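Local structure of chorismate mutase and shikimate 5-dehydrogenase fusion protein (Clostridium acetobutylicum, 3FBT) at residues F102-I107 with A244-E249; I169-L174 with S197-E202. The protein probably catalyses the reversible NADPH-linked reduction of 3-dehydroshikimate to shikimate through the dehydrogenase part described here, the whole natural fusion also carrying a chorismate mutase. One frame throughout, in Å; residues are numbered along the deposited sequence.

In the fold
From the N terminus the chain first builds the substrate-binding domain with its mixed sheet, whose strand 99-102 runs out into residues 102-107 and so into helix 105-115. The chain then makes the Rossmann-type domain, with its parallel sheet of strand order 3-2-1-4-5-6. Within it, interaction 2 closes a short loop: residues 169-174, at the end of edge strand 167-170, meet 197-202 after strand 181-184 has been laid down. Helix 237-252 then returns to the first domain, and interaction 1 closes the long loop that holds the whole of interaction 2. The two contacts are separate, their nearest atoms about 18 Å apart.

Interaction 1 (F102-I107 with A244-E249); sequences FNTDYI and AAASEE. With SO4 (sulfate ion), chain G.
Thr104 lays its methyl CG2 against the CB of Ala246, 4.2 Å away, while its hydroxyl OG1 faces the OG of Ser247 beside it. The same alanine methyl is met by Ile107 CG2 at 4.1 Å, three residues further on, so Ala246 CB touches two branched side chains. A residue this small suits a helix face that lies close to a turn: Thr104 and Ala246 have their CA atoms 6.3 Å apart.

With chi1 of Thr104 at 60°, OG1 sits between its own backbone N and carbonyl carbon. CG2, anti to that carbon, lies over the helix between Ala246 CB and the Ser247 hydroxyl, 3.8 Å from Ser247 OG. Whether the two hydroxyls bond directly is unsettled. Their stronger partners lie outside: Thr104 OG1 bonds to Thr91, Ser247 OG to Gln243 and Asn63. Gln243, like Asn90, which holds Thr104 N, is predicted to bind shikimate.

Asn103 steadies the turn. Its OD1 accepts a capping bond from Tyr106 N at 3.2 Å. That bond is nearly straight (169°), with the donor tilted somewhat from the carbonyl plane, and Asn103 ND2 reaches Ala88 O. Asparagine suits this place because its amide can accept at the helix start and donate elsewhere. Its backbone N donates to sulfate O2 at 2.8 Å, and Ser80 OG holds the same ion, which probably came from the crystallisation liquor. Sulfate O4 lies at the edge of the Phe102 ring, in its plane.

Asp105, predicted to bind shikimate, follows Thr104 at the start of helix 105-115 and packs on Met239 and Gln243 of helix 237-252. The chemistry is thus divided: methyl groups make the apolar packing, and buried hydroxyls are tied into a polar network that includes residues predicted to bind the substrate, which probably helps to hold those groups in place.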
ATOM      1  N   PHE A 102     -18.515   8.617   1.361  1.00 35.27           N
ATOM      2  CA  PHE A 102     -19.773   7.909   1.178  1.00 34.75           C
ATOM      3  C   PHE A 102     -20.041   7.083   2.388  1.00 34.89           C
ATOM      4  O   PHE A 102     -19.190   6.932   3.251  1.00 34.74           O
ATOM      5  CB  PHE A 102     -19.694   6.979  -0.048  1.00 33.18           C
ATOM      6  CG  PHE A 102     -19.356   7.749  -1.326  1.00 36.73           C
ATOM      7  CD1 PHE A 102     -20.342   8.086  -2.216  1.00 37.61           C
ATOM      8  CD2 PHE A 102     -18.049   8.218  -1.556  1.00 37.94           C
ATOM      9  CE1 PHE A 102     -20.027   8.839  -3.393  1.00 40.35           C
ATOM     10  CE2 PHE A 102     -17.727   8.946  -2.730  1.00 39.96           C
ATOM     11  CZ  PHE A 102     -18.718   9.253  -3.636  1.00 39.20           C
ATOM     12  N   ASN A 103     -21.200   6.451   2.370  1.00 36.46           N
ATOM     13  CA  ASN A 103     -21.584   5.546   3.394  1.00 36.80           C
ATOM     14  C   ASN A 103     -22.185   4.349   2.768  1.00 37.28           C
ATOM     15  O   ASN A 103     -23.306   4.410   2.293  1.00 37.65           O
ATOM     16  CB  ASN A 103     -22.615   6.183   4.336  1.00 37.01           C
ATOM     17  CG  ASN A 103     -22.825   5.322   5.565  1.00 35.11           C
ATOM     18  OD1 ASN A 103     -23.224   4.191   5.452  1.00 31.05           O
ATOM     19  ND2 ASN A 103     -22.435   5.817   6.713  1.00 33.81           N
ATOM     20  N   THR A 104     -21.453   3.235   2.762  1.00 36.17           N
ATOM     21  CA  THR A 104     -21.953   2.003   2.152  1.00 36.52           C
ATOM     22  C   THR A 104     -22.477   0.965   3.177  1.00 36.14           C
ATOM     23  O   THR A 104     -22.900  -0.073   2.769  1.00 34.85           O
ATOM     24  CB  THR A 104     -20.823   1.319   1.355  1.00 36.43           C
ATOM     25  OG1 THR A 104     -19.802   1.035   2.280  1.00 40.59           O
ATOM     26  CG2 THR A 104     -20.249   2.289   0.232  1.00 35.81           C
ATOM     27  N   ASP A 105     -22.487   1.267   4.487  1.00 36.41           N
ATOM     28  CA  ASP A 105     -23.327   0.488   5.442  1.00 38.77           C
ATOM     29  C   ASP A 105     -24.827   0.572   5.086  1.00 38.77           C
ATOM     30  O   ASP A 105     -25.565  -0.449   5.142  1.00 38.23           O
ATOM     31  CB  ASP A 105     -23.165   1.011   6.876  1.00 39.08           C
ATOM     32  CG  ASP A 105     -21.762   0.732   7.430  1.00 46.86           C
ATOM     33  OD1 ASP A 105     -21.209  -0.346   7.082  1.00 47.01           O
ATOM     34  OD2 ASP A 105     -21.189   1.601   8.140  1.00 54.62           O
ATOM     35  N   TYR A 106     -25.273   1.781   4.794  1.00 39.42           N
ATOM     36  CA  TYR A 106     -26.663   2.040   4.356  1.00 40.46           C
ATOM     37  C   TYR A 106     -27.007   1.141   3.169  1.00 41.52           C
ATOM     38  O   TYR A 106     -28.081   0.474   3.130  1.00 41.39           O
ATOM     39  CB  TYR A 106     -26.772   3.504   3.944  1.00 42.04           C
ATOM     40  CG  TYR A 106     -28.155   3.906   3.466  1.00 45.55           C
ATOM     41  CD1 TYR A 106     -29.040   4.502   4.325  1.00 47.64           C
ATOM     42  CD2 TYR A 106     -28.576   3.653   2.141  1.00 52.35           C
ATOM     43  CE1 TYR A 106     -30.326   4.878   3.923  1.00 49.49           C
ATOM     44  CE2 TYR A 106     -29.884   4.011   1.703  1.00 50.10           C
ATOM     45  CZ  TYR A 106     -30.758   4.615   2.622  1.00 54.05           C
ATOM     46  OH  TYR A 106     -32.058   5.013   2.261  1.00 55.76           O
ATOM     47  N   ILE A 107     -26.070   1.051   2.204  1.00 41.26           N
ATOM     48  CA  ILE A 107     -26.352   0.317   0.952  1.00 40.85           C
ATOM     49  C   ILE A 107     -26.331  -1.152   1.276  1.00 40.41           C
ATOM     50  O   ILE A 107     -27.171  -1.931   0.837  1.00 39.10           O
ATOM     51  CB  ILE A 107     -25.288   0.617  -0.120  1.00 40.31           C
ATOM     52  CG1 ILE A 107     -25.237   2.117  -0.382  1.00 39.82           C
ATOM     53  CG2 ILE A 107     -25.619  -0.123  -1.410  1.00 43.48           C
ATOM     54  CD1 ILE A 107     -24.481   2.534  -1.667  1.00 45.58           C
ATOM     55  N   ALA A 244     -18.931  -4.345   1.098  1.00 34.59           N
ATOM     56  CA  ALA A 244     -17.612  -4.334   0.474  1.00 36.36           C
ATOM     57  C   ALA A 244     -17.715  -4.148  -1.106  1.00 36.70           C
ATOM     58  O   ALA A 244     -16.960  -3.360  -1.723  1.00 34.44           O
ATOM     59  CB  ALA A 244     -16.889  -5.606   0.859  1.00 34.56           C
ATOM     60  N   ALA A 245     -18.668  -4.870  -1.744  1.00 37.48           N
ATOM     61  CA  ALA A 245     -18.942  -4.703  -3.203  1.00 37.78           C
ATOM     62  C   ALA A 245     -19.232  -3.256  -3.535  1.00 37.17           C
ATOM     63  O   ALA A 245     -18.690  -2.619  -4.495  1.00 37.14           O
ATOM     64  CB  ALA A 245     -20.153  -5.637  -3.676  1.00 37.14           C
ATOM     65  N   ALA A 246     -20.065  -2.665  -2.710  1.00 36.50           N
ATOM     66  CA  ALA A 246     -20.408  -1.281  -2.990  1.00 35.50           C
ATOM     67  C   ALA A 246     -19.195  -0.326  -2.823  1.00 35.13           C
ATOM     68  O   ALA A 246     -19.110   0.677  -3.497  1.00 32.42           O
ATOM     69  CB  ALA A 246     -21.646  -0.817  -2.149  1.00 34.57           C
ATOM     70  N   SER A 247     -18.292  -0.598  -1.889  1.00 32.26           N
ATOM     71  CA  SER A 247     -17.145   0.284  -1.785  1.00 33.65           C
ATOM     72  C   SER A 247     -16.354   0.193  -3.054  1.00 33.78           C
ATOM     73  O   SER A 247     -15.847   1.225  -3.540  1.00 34.30           O
ATOM     74  CB  SER A 247     -16.265  -0.041  -0.524  1.00 32.58           C
ATOM     75  OG  SER A 247     -17.086   0.186   0.638  1.00 30.93           O
ATOM     76  N   GLU A 248     -16.208  -1.045  -3.548  1.00 34.46           N
ATOM     77  CA  GLU A 248     -15.306  -1.312  -4.668  1.00 36.03           C
ATOM     78  C   GLU A 248     -15.908  -0.667  -5.907  1.00 36.87           C
ATOM     79  O   GLU A 248     -15.139  -0.220  -6.800  1.00 36.13           O
ATOM     80  CB  GLU A 248     -15.129  -2.803  -4.934  1.00 34.57           C
ATOM     81  CG  GLU A 248     -14.231  -3.539  -3.951  1.00 38.14           C
ATOM     82  CD  GLU A 248     -12.791  -3.049  -3.931  1.00 40.31           C
ATOM     83  OE1 GLU A 248     -12.329  -2.373  -4.903  1.00 38.46           O
ATOM     84  OE2 GLU A 248     -12.106  -3.329  -2.913  1.00 40.44           O
ATOM     85  N   GLU A 249     -17.263  -0.637  -5.954  1.00 35.96           N
ATOM     86  CA  GLU A 249     -17.986   0.023  -7.052  1.00 37.10           C
ATOM     87  C   GLU A 249     -17.653   1.478  -7.045  1.00 36.89           C
ATOM     88  O   GLU A 249     -17.393   2.058  -8.077  1.00 35.52           O
ATOM     89  CB  GLU A 249     -19.515  -0.153  -6.953  1.00 38.40           C
ATOM     90  CG  GLU A 249     -20.017  -1.663  -7.133  1.00 41.06           C
ATOM     91  CD  GLU A 249     -21.554  -1.797  -6.927  1.00 49.85           C
ATOM     92  OE1 GLU A 249     -22.133  -2.782  -7.410  1.00 52.29           O
ATOM     93  OE2 GLU A 249     -22.206  -0.910  -6.313  1.00 52.97           O
TER
HETATM   94  S   SO4 G   9     -23.965   6.389  -0.411  1.00 62.75           S
HETATM   95  O1  SO4 G   9     -25.231   6.178   0.336  1.00 65.41           O
HETATM   96  O2  SO4 G   9     -23.065   7.143   0.455  1.00 57.97           O
HETATM   97  O3  SO4 G   9     -23.542   5.020  -0.740  1.00 67.23           O
HETATM   98  O4  SO4 G   9     -24.100   6.950  -1.770  1.00 62.14           O

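Interaction 2 (I169-L174 with S197-E202); sequences ISYDEL and SPVDKE
The Tyr171 ring presents an edge to Val199, whose methyl CG1 lies in the ring plane, 3.7 Å from CE1. Pro198 O approaches the same corner obliquely, 3.6 Å from Tyr171 CE1, while Pro198 CB lies farther along the ring, 4.3 Å from the hydroxyl OH. Leu128 and Val152, on two strands of the parallel sheet, also touch Tyr171, as does Thr186. In this Rossmann-type domain the ring also lies close to Gly129 of the predicted NADP-binding glycine-rich loop and to a sulfate, probably from the crystallisation liquor, consistent with a place beside the cofactor pocket.

A chi1 of -83° keeps the ring beside the backbone N of Tyr171 and sends it across to the loop 197-200. Val199 stands at about a right angle to it. Its CG1, anti to its own carbonyl carbon, also meets Leu174 CD2 at 3.7 Å, and is thus shared by a ring edge and a leucine methyl. Beta-branching suits Val199, which lies in an extended conformation and offers a compact apolar knob; Leu174, with CG anti to its backbone N (chi1 168°), reaches it from three residues along, at the end of the short helix 171-174.

Just before the tyrosine, Ser170 caps helix 171-174, and with Glu173 forms a capping box. Glu173 N donates to Ser170 OG at 3.2 Å, and Ser170 N returns a 2.6 Å bond to Glu173 OE1. That carboxylate oxygen also accepts from Ser170 OG, both donors arriving on its anti side. On the other segment Ser197 OG donates to Val199 O at 3.0 Å, in the carbonyl plane on a lone pair, which ties the loop to itself just before helix 201-204.

Contact between the segments is therefore mostly apolar packing, with one carbonyl oxygen against the ring, and polar groups within each segment fix its backbone.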
ATOM      1  N   ILE A 169     -36.656   4.126  23.729  1.00 40.86           N
ATOM      2  CA  ILE A 169     -37.265   3.454  24.856  1.00 41.94           C
ATOM      3  C   ILE A 169     -36.233   2.598  25.554  1.00 41.47           C
ATOM      4  O   ILE A 169     -35.153   2.312  24.975  1.00 39.87           O
ATOM      5  CB  ILE A 169     -38.543   2.627  24.422  1.00 42.22           C
ATOM      6  CG1 ILE A 169     -38.170   1.452  23.543  1.00 41.77           C
ATOM      7  CG2 ILE A 169     -39.543   3.584  23.753  1.00 42.12           C
ATOM      8  CD1 ILE A 169     -39.413   0.497  23.134  1.00 37.84           C
ATOM      9  N   SER A 170     -36.555   2.181  26.775  1.00 41.99           N
ATOM     10  CA  SER A 170     -35.693   1.256  27.515  1.00 42.80           C
ATOM     11  C   SER A 170     -35.975  -0.190  27.226  1.00 43.24           C
ATOM     12  O   SER A 170     -37.029  -0.558  26.646  1.00 42.07           O
ATOM     13  CB  SER A 170     -35.873   1.470  29.034  1.00 45.68           C
ATOM     14  OG  SER A 170     -37.217   1.219  29.427  1.00 47.06           O
ATOM     15  N   TYR A 171     -35.049  -1.051  27.638  1.00 43.35           N
ATOM     16  CA  TYR A 171     -35.265  -2.435  27.390  1.00 45.23           C
ATOM     17  C   TYR A 171     -36.522  -2.893  28.148  1.00 47.77           C
ATOM     18  O   TYR A 171     -37.307  -3.766  27.663  1.00 47.58           O
ATOM     19  CB  TYR A 171     -34.027  -3.269  27.701  1.00 45.03           C
ATOM     20  CG  TYR A 171     -33.036  -3.256  26.529  1.00 45.56           C
ATOM     21  CD1 TYR A 171     -33.078  -4.221  25.558  1.00 41.23           C
ATOM     22  CD2 TYR A 171     -32.107  -2.217  26.373  1.00 42.75           C
ATOM     23  CE1 TYR A 171     -32.227  -4.191  24.483  1.00 43.04           C
ATOM     24  CE2 TYR A 171     -31.239  -2.193  25.296  1.00 41.67           C
ATOM     25  CZ  TYR A 171     -31.284  -3.186  24.362  1.00 42.32           C
ATOM     26  OH  TYR A 171     -30.446  -3.133  23.259  1.00 41.82           O
ATOM     27  N   ASP A 172     -36.745  -2.283  29.303  1.00 48.26           N
ATOM     28  CA  ASP A 172     -37.959  -2.572  30.045  1.00 51.09           C
ATOM     29  C   ASP A 172     -39.207  -2.259  29.273  1.00 50.66           C
ATOM     30  O   ASP A 172     -40.108  -3.046  29.260  1.00 52.29           O
ATOM     31  CB  ASP A 172     -38.020  -1.764  31.329  1.00 51.02           C
ATOM     32  CG  ASP A 172     -36.955  -2.125  32.252  1.00 55.95           C
ATOM     33  OD1 ASP A 172     -36.678  -3.343  32.437  1.00 62.39           O
ATOM     34  OD2 ASP A 172     -36.347  -1.161  32.781  1.00 66.45           O
ATOM     35  N   GLU A 173     -39.280  -1.079  28.684  1.00 51.18           N
ATOM     36  CA  GLU A 173     -40.441  -0.697  27.895  1.00 51.43           C
ATOM     37  C   GLU A 173     -40.645  -1.605  26.674  1.00 50.99           C
ATOM     38  O   GLU A 173     -41.766  -1.726  26.148  1.00 51.11           O
ATOM     39  CB  GLU A 173     -40.272   0.745  27.433  1.00 51.34           C
ATOM     40  CG  GLU A 173     -40.080   1.779  28.562  1.00 55.37           C
ATOM     41  CD  GLU A 173     -39.822   3.160  27.981  1.00 61.78           C
ATOM     42  OE1 GLU A 173     -38.657   3.455  27.622  1.00 62.32           O
ATOM     43  OE2 GLU A 173     -40.797   3.933  27.800  1.00 64.56           O
ATOM     44  N   LEU A 174     -39.573  -2.238  26.223  1.00 49.52           N
ATOM     45  CA  LEU A 174     -39.637  -2.959  24.958  1.00 49.02           C
ATOM     46  C   LEU A 174     -40.430  -4.204  25.249  1.00 50.43           C
ATOM     47  O   LEU A 174     -41.153  -4.705  24.395  1.00 50.50           O
ATOM     48  CB  LEU A 174     -38.238  -3.394  24.500  1.00 47.48           C
ATOM     49  CG  LEU A 174     -38.182  -4.403  23.335  1.00 45.18           C
ATOM     50  CD1 LEU A 174     -38.756  -3.774  22.044  1.00 43.03           C
ATOM     51  CD2 LEU A 174     -36.787  -4.839  23.082  1.00 46.63           C
ATOM     52  N   SER A 197     -27.573 -12.371  24.546  1.00 50.69           N
ATOM     53  CA  SER A 197     -28.480 -11.824  23.617  1.00 47.89           C
ATOM     54  C   SER A 197     -28.804 -10.429  24.113  1.00 46.15           C
ATOM     55  O   SER A 197     -28.833 -10.208  25.316  1.00 46.78           O
ATOM     56  CB  SER A 197     -29.683 -12.693  23.605  1.00 46.74           C
ATOM     57  OG  SER A 197     -30.572 -12.252  22.658  1.00 47.87           O
ATOM     58  N   PRO A 198     -29.061  -9.469  23.204  1.00 44.48           N
ATOM     59  CA  PRO A 198     -29.594  -8.234  23.767  1.00 44.05           C
ATOM     60  C   PRO A 198     -31.025  -8.361  24.369  1.00 44.35           C
ATOM     61  O   PRO A 198     -31.363  -7.561  25.217  1.00 44.07           O
ATOM     62  CB  PRO A 198     -29.617  -7.267  22.560  1.00 43.81           C
ATOM     63  CG  PRO A 198     -29.788  -8.190  21.378  1.00 44.86           C
ATOM     64  CD  PRO A 198     -28.971  -9.414  21.738  1.00 44.21           C
ATOM     65  N   VAL A 199     -31.877  -9.278  23.892  1.00 44.96           N
ATOM     66  CA  VAL A 199     -33.252  -9.401  24.443  1.00 46.24           C
ATOM     67  C   VAL A 199     -33.658 -10.852  24.761  1.00 48.75           C
ATOM     68  O   VAL A 199     -32.983 -11.812  24.339  1.00 47.28           O
ATOM     69  CB  VAL A 199     -34.323  -8.736  23.513  1.00 45.90           C
ATOM     70  CG1 VAL A 199     -34.048  -7.244  23.303  1.00 44.89           C
ATOM     71  CG2 VAL A 199     -34.335  -9.370  22.208  1.00 44.63           C
ATOM     72  N   ASP A 200     -34.744 -11.040  25.526  1.00 50.83           N
ATOM     73  CA  ASP A 200     -35.187 -12.417  25.814  1.00 53.40           C
ATOM     74  C   ASP A 200     -35.947 -12.973  24.619  1.00 53.17           C
ATOM     75  O   ASP A 200     -36.460 -12.209  23.791  1.00 53.08           O
ATOM     76  CB  ASP A 200     -36.104 -12.497  27.043  1.00 54.33           C
ATOM     77  CG  ASP A 200     -35.433 -12.031  28.329  1.00 58.43           C
ATOM     78  OD1 ASP A 200     -34.391 -12.622  28.699  1.00 63.27           O
ATOM     79  OD2 ASP A 200     -35.961 -11.070  28.980  1.00 63.68           O
ATOM     80  N   LYS A 201     -36.034 -14.299  24.543  1.00 53.88           N
ATOM     81  CA  LYS A 201     -36.744 -14.987  23.428  1.00 53.80           C
ATOM     82  C   LYS A 201     -38.206 -14.642  23.345  1.00 54.04           C
ATOM     83  O   LYS A 201     -38.827 -14.568  22.270  1.00 54.15           O
ATOM     84  CB  LYS A 201     -36.662 -16.494  23.594  1.00 54.17           C
ATOM     85  CG  LYS A 201     -37.516 -17.200  22.562  1.00 55.34           C
ATOM     86  CD  LYS A 201     -37.260 -18.678  22.547  1.00 60.54           C
ATOM     87  CE  LYS A 201     -38.335 -19.366  21.709  1.00 62.52           C
ATOM     88  NZ  LYS A 201     -39.653 -19.538  22.447  1.00 61.62           N
ATOM     89  N   GLU A 202     -38.781 -14.435  24.513  1.00 55.12           N
ATOM     90  CA  GLU A 202     -40.156 -13.924  24.608  1.00 55.37           C
ATOM     91  C   GLU A 202     -40.278 -12.586  23.924  1.00 53.66           C
ATOM     92  O   GLU A 202     -41.374 -12.175  23.482  1.00 53.39           O
ATOM     93  CB  GLU A 202     -40.472 -13.772  26.096  1.00 56.62           C
ATOM     94  CG  GLU A 202     -39.166 -13.631  26.849  1.00 62.10           C
ATOM     95  CD  GLU A 202     -39.357 -13.324  28.272  1.00 70.00           C
ATOM     96  OE1 GLU A 202     -40.402 -13.760  28.810  1.00 74.22           O
ATOM     97  OE2 GLU A 202     -38.469 -12.647  28.858  1.00 74.46           O
TER